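Local structure of inositol monophosphatase family protein (Staphylococcus aureus, 5I3S) at residues 3-8 against 111-115; 62-66 against 205-209; 126-132 against 214-219. The protein probably hydrolyses inositol monophosphate or related sugar phosphates with the help of magnesium ions, as other enzymes of the inositol monophosphatase family do. One frame throughout, in Å; residues are numbered along the deposited sequence.

Overall arrangement
All three contacts are built on the seven-stranded sheet of the sugar phosphatase fold. Contact 1 seats helix 2-24 on strand 109-117. Contact 3 lies about 11 Å from it, centre to centre, and uses the neighbouring strand 122-127; the helix it engages, 206-218, lies against the other side of the sheet. The same helix serves contact 2 with its first turn, beside edge strand 61-64; the centres of contacts 2 and 3 are about 19 Å apart. Along the chain contact 1 closes before contact 3 opens, whereas the segments of contact 2 alternate with those of each. Helix 206-218 is thus anchored near both ends, its start among the acidic residues that resemble the family's metal site.

Contact 1 of 3, residues 3-8 against 111-115; sequences LYGFAQ and YAGFV
Phe-114 pushes the far end of its ring between Tyr-4 and Ala-7 on the first turns of helix 2-24. CZ of Phe-114 lies 3.4 Å from CD1 of Tyr-4, and CE2 of Phe-114 comes 3.5 Å from CB of Ala-7. The ring planes of Tyr-4 and Phe-114 meet obliquely, at 32°. Tyr-4 owes its place over the strand to a first torsion that sets CG opposite the backbone N (chi1 -173°), carrying the ring along the sheet surface, where the methyl of Ala-112 touches its edge (CB of Ala-112 to CD1 of Tyr-4, 3.8 Å). The hydroxyl of Tyr-4 continues to strand 122-127 and hydrogen-bonds ND1 of His-125. Gln-8 crosses Phe-114 at about a right angle, its OE1 in the ring plane at the edge, 4.0 Å from CE1 of Phe-114.

Tyr-111 rises beside the helix start. CD2 of Leu-3 rests 3.8 Å from CE2 of Tyr-111, and OH of Tyr-111 receives a weak, bent hydrogen bond from N of Tyr-4 (3.4 Å, 140° at the hydrogen). A classic beta bulge lets Tyr-111 and Ala-112 both face Ile-104 on strand 99-106, and both also send their CB toward the helix.

The chemistry is therefore mainly aromatic and aliphatic, with one weak polar bond at the helix start. Helix and strand, running nearly parallel, are held by shape, and the firmer polar tie of Tyr-4 goes to the next strand.

Contact 2 of 3, residues 62-66 against 205-209; sequences VLGEE and QPWDF
Trp-207 lays one face of its indole over the backbone and side-chain root of Glu-65. CB of Glu-65 stands 3.5 Å from the centroid of the five-membered ring of Trp-207, only 15° off the normal, a clear CH-pi contact. CG of Glu-65 follows and ends 3.4 Å from NE1 of Trp-207, while CA of Glu-65 sits over the middle of the fused ring system. Farther along the same face, O of Gly-64 lies 3.8 Å from CZ3 of Trp-207. On the opposite face, CB of Gln-205 covers the rim of the indole, so the ring is held between the strand end and its own chain.

The torsions matter here. CG of Trp-207 takes the crowded position between backbone N and carbonyl carbon (chi1 51°), which folds the indole back over Gln-205, with its other face toward Gly-64 and Glu-65. Glu-65 bends at its second torsion, so that the carboxylate turns off the ring, the two planes 83° apart.

Leu-63 finishes the apolar side: its CD2 is 4.2 Å from CG of Pro-206, and its CG approaches the indole edge near CE3 of Trp-207. The turn opening helix 206-218 is tied by N of Asp-208 to O of Gln-205 (2.9 Å).

Asp-208 lies near Asp-83 and Asp-86, and Glu-65 near Asp-42. Glu-65 of the Gly-Glu-Glu sequence, Asp-83 and Asp-86 of the Asp-Pro-Ile-Asp-Gly-Thr signature and Asp-208 of the Trp-Asp pair correspond to metal ligands of relatives, and so probably bind magnesium here. No hydrogen bond crosses between the two segments: the indole braces the carbon part of Glu-65, and the carboxylate remains directed toward the acidic cluster.

Contact 3 of 3, residues 126-132 against 214-219; sequences AKVGEGA and VILYEV
Glu-218, the last helical residue of 206-218, puts its carboxylate into the type II beta turn Lys-127 to Glu-130, in the hairpin connection between strands 122-127 and 132-134. N of Gly-129, 2.8 Å from OE2 of Glu-218, donates to it from above the carboxylate plane with 160° at the hydrogen. N of Gly-131, likewise 2.8 Å from OE1 of Glu-218, donates on the anti side, tilted out of the plane. Each oxygen thus grips one amide of the loop, an arrangement that would suit a negative charge.

The chain bends at chi2 (-61°), bringing both oxygens to the loop; CB of Glu-218 lies on Ala-132, while its CG lies by Gly-131 and over the methyl of Ala-126 at the strand end. As third residue of the turn Gly-129 has the expected positive phi (88°), and the loop backbone brings the N-H groups of Gly-129 and Gly-131 to the same side, facing Glu-218.

Farther out, Ile-215 packs between the strands and helix 184-193, where it meets Ala-192. CG1 of Ile-215 touches CB of Ala-126 at 3.7 Å, and CG2 of Ile-215 reaches CB of Ala-132 at 3.9 Å.

Contact 1 of 3, residues 3-8 against 111-115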
loop_
_atom_site.group_PDB
_atom_site.type_symbol
_atom_site.label_atom_id
_atom_site.label_comp_id
_atom_site.label_asym_id
_atom_site.label_seq_id
_atom_site.Cartn_x
_atom_site.Cartn_y
_atom_site.Cartn_z
ATOM N N LEU A 3 23.045 -11.835 21.947
ATOM C CA LEU A 3 23.113 -10.696 21.028
ATOM C C LEU A 3 21.776 -10.461 20.266
ATOM O O LEU A 3 21.380 -9.332 20.079
ATOM C CB LEU A 3 24.307 -10.880 20.062
ATOM C CG LEU A 3 24.387 -10.143 18.721
ATOM C CD1 LEU A 3 24.594 -8.672 18.890
ATOM C CD2 LEU A 3 25.515 -10.735 17.888
ATOM N N TYR A 4 21.137 -11.539 19.813
ATOM C CA TYR A 4 19.790 -11.511 19.260
ATOM C C TYR A 4 18.786 -10.827 20.176
ATOM O O TYR A 4 18.043 -9.945 19.724
ATOM C CB TYR A 4 19.314 -12.937 19.034
ATOM C CG TYR A 4 18.005 -13.048 18.309
ATOM C CD1 TYR A 4 17.868 -12.543 17.016
ATOM C CD2 TYR A 4 16.915 -13.686 18.883
ATOM C CE1 TYR A 4 16.678 -12.657 16.320
ATOM C CE2 TYR A 4 15.720 -13.799 18.195
ATOM C CZ TYR A 4 15.605 -13.278 16.907
ATOM O OH TYR A 4 14.424 -13.398 16.201
ATOM N N GLY A 5 18.778 -11.252 21.454
ATOM C CA GLY A 5 17.899 -10.707 22.465
ATOM C C GLY A 5 18.148 -9.235 22.709
ATOM O O GLY A 5 17.195 -8.462 22.781
ATOM N N PHE A 6 19.424 -8.848 22.864
ATOM C CA PHE A 6 19.844 -7.422 22.934
ATOM C C PHE A 6 19.326 -6.614 21.715
ATOM O O PHE A 6 18.858 -5.490 21.865
ATOM C CB PHE A 6 21.378 -7.340 23.076
ATOM C CG PHE A 6 21.969 -5.957 22.892
ATOM C CD1 PHE A 6 21.893 -5.003 23.893
ATOM C CD2 PHE A 6 22.632 -5.628 21.750
ATOM C CE1 PHE A 6 22.456 -3.734 23.731
ATOM C CE2 PHE A 6 23.170 -4.357 21.567
ATOM C CZ PHE A 6 23.086 -3.409 22.564
ATOM N N ALA A 7 19.381 -7.200 20.520
ATOM C CA ALA A 7 18.960 -6.470 19.327
ATOM C C ALA A 7 17.458 -6.237 19.349
ATOM O O ALA A 7 16.991 -5.155 19.094
ATOM C CB ALA A 7 19.378 -7.208 18.069
ATOM N N GLN A 8 16.729 -7.291 19.685
ATOM C CA GLN A 8 15.283 -7.298 19.781
ATOM C C GLN A 8 14.755 -6.204 20.699
ATOM O O GLN A 8 13.901 -5.433 20.302
ATOM C CB GLN A 8 14.834 -8.684 20.222
ATOM C CG GLN A 8 13.359 -8.952 20.217
ATOM C CD GLN A 8 13.052 -10.407 19.980
ATOM O OE1 GLN A 8 13.534 -11.008 19.028
ATOM N NE2 GLN A 8 12.258 -10.987 20.853
ATOM N N TYR A 111 23.404 -13.142 10.309
ATOM C CA TYR A 111 23.095 -13.755 11.617
ATOM C C TYR A 111 21.628 -13.523 11.973
ATOM O O TYR A 111 20.906 -14.465 12.227
ATOM C CB TYR A 111 24.015 -13.183 12.708
ATOM C CG TYR A 111 23.656 -13.474 14.177
ATOM C CD1 TYR A 111 23.984 -14.702 14.793
ATOM C CD2 TYR A 111 23.061 -12.498 14.971
ATOM C CE1 TYR A 111 23.688 -14.942 16.145
ATOM C CE2 TYR A 111 22.749 -12.735 16.312
ATOM C CZ TYR A 111 23.060 -13.952 16.908
ATOM O OH TYR A 111 22.727 -14.159 18.271
ATOM N N ALA A 112 21.183 -12.276 11.984
ATOM C CA ALA A 112 19.818 -11.981 12.403
ATOM C C ALA A 112 19.267 -10.787 11.625
ATOM O O ALA A 112 20.042 -9.932 11.220
ATOM C CB ALA A 112 19.796 -11.683 13.902
ATOM N N GLY A 113 17.949 -10.740 11.445
ATOM C CA GLY A 113 17.266 -9.574 10.892
ATOM C C GLY A 113 15.973 -9.149 11.627
ATOM O O GLY A 113 15.214 -10.009 12.188
ATOM N N PHE A 114 15.722 -7.833 11.596
ATOM C CA PHE A 114 14.628 -7.187 12.316
ATOM C C PHE A 114 14.003 -6.077 11.489
ATOM O O PHE A 114 14.734 -5.207 11.061
ATOM C CB PHE A 114 15.115 -6.575 13.651
ATOM C CG PHE A 114 15.850 -7.548 14.556
ATOM C CD1 PHE A 114 15.178 -8.264 15.527
ATOM C CD2 PHE A 114 17.236 -7.728 14.440
ATOM C CE1 PHE A 114 15.858 -9.152 16.365
ATOM C CE2 PHE A 114 17.927 -8.613 15.267
ATOM C CZ PHE A 114 17.235 -9.321 16.236
ATOM N N VAL A 115 12.680 -6.111 11.260
ATOM C CA VAL A 115 11.954 -4.937 10.746
ATOM C C VAL A 115 10.742 -4.632 11.644
ATOM O O VAL A 115 9.851 -5.461 11.819
ATOM C CB VAL A 115 11.685 -4.909 9.195
ATOM C CG1 VAL A 115 12.438 -5.963 8.414
ATOM C CG2 VAL A 115 10.268 -4.958 8.808
#

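Contact 2 of 3, residues 62-66 against 205-209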
loop_
_atom_site.group_PDB
_atom_site.type_symbol
_atom_site.label_atom_id
_atom_site.label_comp_id
_atom_site.label_asym_id
_atom_site.label_seq_id
_atom_site.Cartn_x
_atom_site.Cartn_y
_atom_site.Cartn_z
ATOM N N VAL A 62 28.951 -0.553 12.834
ATOM C CA VAL A 62 27.598 -0.100 12.513
ATOM C C VAL A 62 27.603 0.529 11.105
ATOM O O VAL A 62 28.203 1.598 10.898
ATOM C CB VAL A 62 27.104 0.923 13.559
ATOM C CG1 VAL A 62 25.768 1.576 13.148
ATOM C CG2 VAL A 62 26.957 0.234 14.904
ATOM N N LEU A 63 26.963 -0.143 10.146
ATOM C CA LEU A 63 26.736 0.432 8.809
ATOM C C LEU A 63 25.364 1.073 8.775
ATOM O O LEU A 63 24.347 0.389 8.770
ATOM C CB LEU A 63 26.846 -0.626 7.735
ATOM C CG LEU A 63 26.540 -0.214 6.301
ATOM C CD1 LEU A 63 27.544 0.819 5.828
ATOM C CD2 LEU A 63 26.538 -1.405 5.350
ATOM N N GLY A 64 25.328 2.396 8.756
ATOM C CA GLY A 64 24.074 3.111 8.929
ATOM C C GLY A 64 23.676 4.151 7.883
ATOM O O GLY A 64 24.530 4.759 7.206
ATOM N N GLU A 65 22.353 4.363 7.808
ATOM C CA GLU A 65 21.730 5.232 6.829
ATOM C C GLU A 65 22.158 6.648 7.119
ATOM O O GLU A 65 22.587 7.352 6.209
ATOM C CB GLU A 65 20.194 5.069 6.850
ATOM C CG GLU A 65 19.376 6.063 5.990
ATOM C CD GLU A 65 19.217 7.467 6.619
ATOM O OE1 GLU A 65 19.216 7.609 7.858
ATOM O OE2 GLU A 65 19.109 8.460 5.868
ATOM N N GLU A 66 22.057 7.032 8.394
ATOM C CA GLU A 66 22.475 8.362 8.872
ATOM C C GLU A 66 24.017 8.618 8.763
ATOM O O GLU A 66 24.480 9.726 9.064
ATOM C CB GLU A 66 21.938 8.615 10.315
ATOM C CG GLU A 66 21.551 10.057 10.645
ATOM C CD GLU A 66 20.181 10.514 10.099
ATOM O OE1 GLU A 66 19.537 9.809 9.280
ATOM O OE2 GLU A 66 19.728 11.620 10.498
ATOM N N GLN A 205 19.630 0.738 -0.888
ATOM C CA GLN A 205 20.760 0.672 -0.030
ATOM C C GLN A 205 20.736 -0.560 0.887
ATOM O O GLN A 205 19.660 -1.061 1.210
ATOM C CB GLN A 205 20.785 1.952 0.796
ATOM C CG GLN A 205 21.006 3.196 -0.071
ATOM C CD GLN A 205 22.456 3.309 -0.576
ATOM O OE1 GLN A 205 23.321 2.456 -0.312
ATOM N NE2 GLN A 205 22.738 4.401 -1.254
ATOM N N PRO A 206 21.931 -1.041 1.332
ATOM C CA PRO A 206 22.029 -2.247 2.134
ATOM C C PRO A 206 21.157 -2.228 3.393
ATOM O O PRO A 206 20.594 -3.276 3.781
ATOM C CB PRO A 206 23.498 -2.322 2.529
ATOM C CG PRO A 206 24.229 -1.228 1.825
ATOM C CD PRO A 206 23.247 -0.445 1.018
ATOM N N TRP A 207 21.061 -1.054 4.005
ATOM C CA TRP A 207 20.248 -0.855 5.207
ATOM C C TRP A 207 18.725 -0.925 4.955
ATOM O O TRP A 207 17.968 -1.082 5.905
ATOM C CB TRP A 207 20.596 0.468 5.921
ATOM C CG TRP A 207 20.605 1.695 5.070
ATOM C CD1 TRP A 207 19.534 2.411 4.669
ATOM C CD2 TRP A 207 21.760 2.361 4.520
ATOM N NE1 TRP A 207 19.939 3.487 3.890
ATOM C CE2 TRP A 207 21.299 3.474 3.792
ATOM C CE3 TRP A 207 23.133 2.113 4.568
ATOM C CZ2 TRP A 207 22.170 4.354 3.123
ATOM C CZ3 TRP A 207 23.996 2.984 3.907
ATOM C CH2 TRP A 207 23.510 4.090 3.202
ATOM N N ASP A 208 18.293 -0.855 3.703
ATOM C CA ASP A 208 16.883 -1.114 3.398
ATOM C C ASP A 208 16.534 -2.617 3.184
ATOM O O ASP A 208 15.396 -3.015 3.394
ATOM C CB ASP A 208 16.434 -0.296 2.209
ATOM C CG ASP A 208 16.557 1.220 2.438
ATOM O OD1 ASP A 208 17.097 1.865 1.518
ATOM O OD2 ASP A 208 16.198 1.736 3.513
ATOM N N PHE A 209 17.493 -3.447 2.810
ATOM C CA PHE A 209 17.184 -4.843 2.633
ATOM C C PHE A 209 17.780 -5.801 3.612
ATOM O O PHE A 209 17.292 -6.929 3.698
ATOM C CB PHE A 209 17.476 -5.314 1.213
ATOM C CG PHE A 209 18.884 -5.107 0.766
ATOM C CD1 PHE A 209 19.891 -5.949 1.188
ATOM C CD2 PHE A 209 19.187 -4.069 -0.119
ATOM C CE1 PHE A 209 21.174 -5.786 0.727
ATOM C CE2 PHE A 209 20.474 -3.879 -0.569
ATOM C CZ PHE A 209 21.464 -4.760 -0.156
#

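Contact 3 of 3, residues 126-132 against 214-219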
loop_
_atom_site.group_PDB
_atom_site.type_symbol
_atom_site.label_atom_id
_atom_site.label_comp_id
_atom_site.label_asym_id
_atom_site.label_seq_id
_atom_site.Cartn_x
_atom_site.Cartn_y
_atom_site.Cartn_z
ATOM N N ALA A 126 13.894 -12.806 12.884
ATOM C CA ALA A 126 14.422 -14.093 12.398
ATOM C C ALA A 126 15.889 -14.175 12.774
ATOM O O ALA A 126 16.628 -13.194 12.622
ATOM C CB ALA A 126 14.278 -14.182 10.898
ATOM N N LYS A 127 16.305 -15.288 13.338
ATOM C CA LYS A 127 17.731 -15.546 13.516
ATOM C C LYS A 127 18.012 -16.533 12.444
ATOM O O LYS A 127 17.195 -17.422 12.251
ATOM C CB LYS A 127 18.036 -16.092 14.916
ATOM C CG LYS A 127 19.456 -16.618 15.098
ATOM C CD LYS A 127 19.789 -16.926 16.555
ATOM C CE LYS A 127 20.962 -17.913 16.728
ATOM N NZ LYS A 127 21.987 -17.951 15.640
ATOM N N VAL A 128 19.105 -16.367 11.698
ATOM C CA VAL A 128 19.424 -17.327 10.606
ATOM C C VAL A 128 19.352 -18.772 11.160
ATOM O O VAL A 128 19.895 -19.049 12.228
ATOM C CB VAL A 128 20.784 -17.034 9.887
ATOM C CG1 VAL A 128 21.943 -17.332 10.807
ATOM C CG2 VAL A 128 20.938 -17.882 8.627
ATOM N N GLY A 129 18.656 -19.667 10.460
ATOM C CA GLY A 129 18.485 -21.071 10.911
ATOM C C GLY A 129 17.304 -21.404 11.835
ATOM O O GLY A 129 16.931 -22.566 11.955
ATOM N N GLU A 130 16.697 -20.392 12.467
ATOM C CA GLU A 130 15.674 -20.611 13.514
ATOM C C GLU A 130 14.242 -20.173 13.200
ATOM O O GLU A 130 13.408 -20.130 14.119
ATOM C CB GLU A 130 16.095 -19.951 14.814
ATOM C CG GLU A 130 17.539 -20.200 15.181
ATOM C CD GLU A 130 17.733 -20.541 16.631
ATOM O OE1 GLU A 130 16.860 -20.203 17.471
ATOM O OE2 GLU A 130 18.781 -21.142 16.930
ATOM N N GLY A 131 13.944 -19.880 11.933
ATOM C CA GLY A 131 12.590 -19.446 11.529
ATOM C C GLY A 131 12.359 -17.954 11.708
ATOM O O GLY A 131 13.120 -17.253 12.380
ATOM N N ALA A 132 11.264 -17.508 11.121
ATOM C CA ALA A 132 10.890 -16.124 11.050
ATOM C C ALA A 132 9.575 -15.935 11.764
ATOM O O ALA A 132 8.686 -16.788 11.707
ATOM C CB ALA A 132 10.744 -15.689 9.585
ATOM N N VAL A 214 16.842 -11.516 5.862
ATOM C CA VAL A 214 17.031 -12.664 6.778
ATOM C C VAL A 214 15.691 -13.337 7.023
ATOM O O VAL A 214 15.586 -14.583 7.008
ATOM C CB VAL A 214 17.701 -12.221 8.115
ATOM C CG1 VAL A 214 17.900 -13.391 9.084
ATOM C CG2 VAL A 214 19.041 -11.532 7.840
ATOM N N ILE A 215 14.658 -12.510 7.188
ATOM C CA ILE A 215 13.270 -12.969 7.397
ATOM C C ILE A 215 12.756 -13.714 6.145
ATOM O O ILE A 215 12.235 -14.842 6.206
ATOM C CB ILE A 215 12.362 -11.755 7.816
ATOM C CG1 ILE A 215 12.801 -11.209 9.195
ATOM C CG2 ILE A 215 10.900 -12.150 7.875
ATOM C CD1 ILE A 215 12.490 -9.760 9.477
ATOM N N LEU A 216 12.944 -13.093 4.998
ATOM C CA LEU A 216 12.595 -13.699 3.723
ATOM C C LEU A 216 13.212 -15.063 3.573
ATOM O O LEU A 216 12.549 -15.999 3.208
ATOM C CB LEU A 216 13.120 -12.790 2.569
ATOM C CG LEU A 216 12.559 -12.816 1.150
ATOM C CD1 LEU A 216 13.617 -12.978 0.077
ATOM C CD2 LEU A 216 11.400 -13.776 0.953
ATOM N N TYR A 217 14.499 -15.176 3.841
ATOM C CA TYR A 217 15.194 -16.426 3.599
ATOM C C TYR A 217 14.701 -17.563 4.577
ATOM O O TYR A 217 14.543 -18.718 4.145
ATOM C CB TYR A 217 16.716 -16.221 3.590
ATOM C CG TYR A 217 17.331 -15.597 2.299
ATOM C CD1 TYR A 217 16.786 -15.788 0.996
ATOM C CD2 TYR A 217 18.524 -14.903 2.385
ATOM N N GLU A 218 14.360 -17.225 5.825
ATOM C CA GLU A 218 13.746 -18.208 6.734
ATOM C C GLU A 218 12.421 -18.794 6.281
ATOM O O GLU A 218 12.163 -19.947 6.607
ATOM C CB GLU A 218 13.617 -17.686 8.140
ATOM C CG GLU A 218 14.961 -17.478 8.781
ATOM C CD GLU A 218 15.785 -18.779 8.895
ATOM O OE1 GLU A 218 15.294 -19.767 9.510
ATOM O OE2 GLU A 218 16.934 -18.789 8.400
ATOM N N VAL A 219 11.633 -18.087 5.466
ATOM C CA VAL A 219 10.434 -18.725 4.878
ATOM C C VAL A 219 10.656 -19.277 3.462
ATOM O O VAL A 219 9.685 -19.471 2.691
ATOM C CB VAL A 219 9.180 -17.813 4.906
ATOM C CG1 VAL A 219 8.791 -17.483 6.349
ATOM C CG2 VAL A 219 9.379 -16.546 4.093
#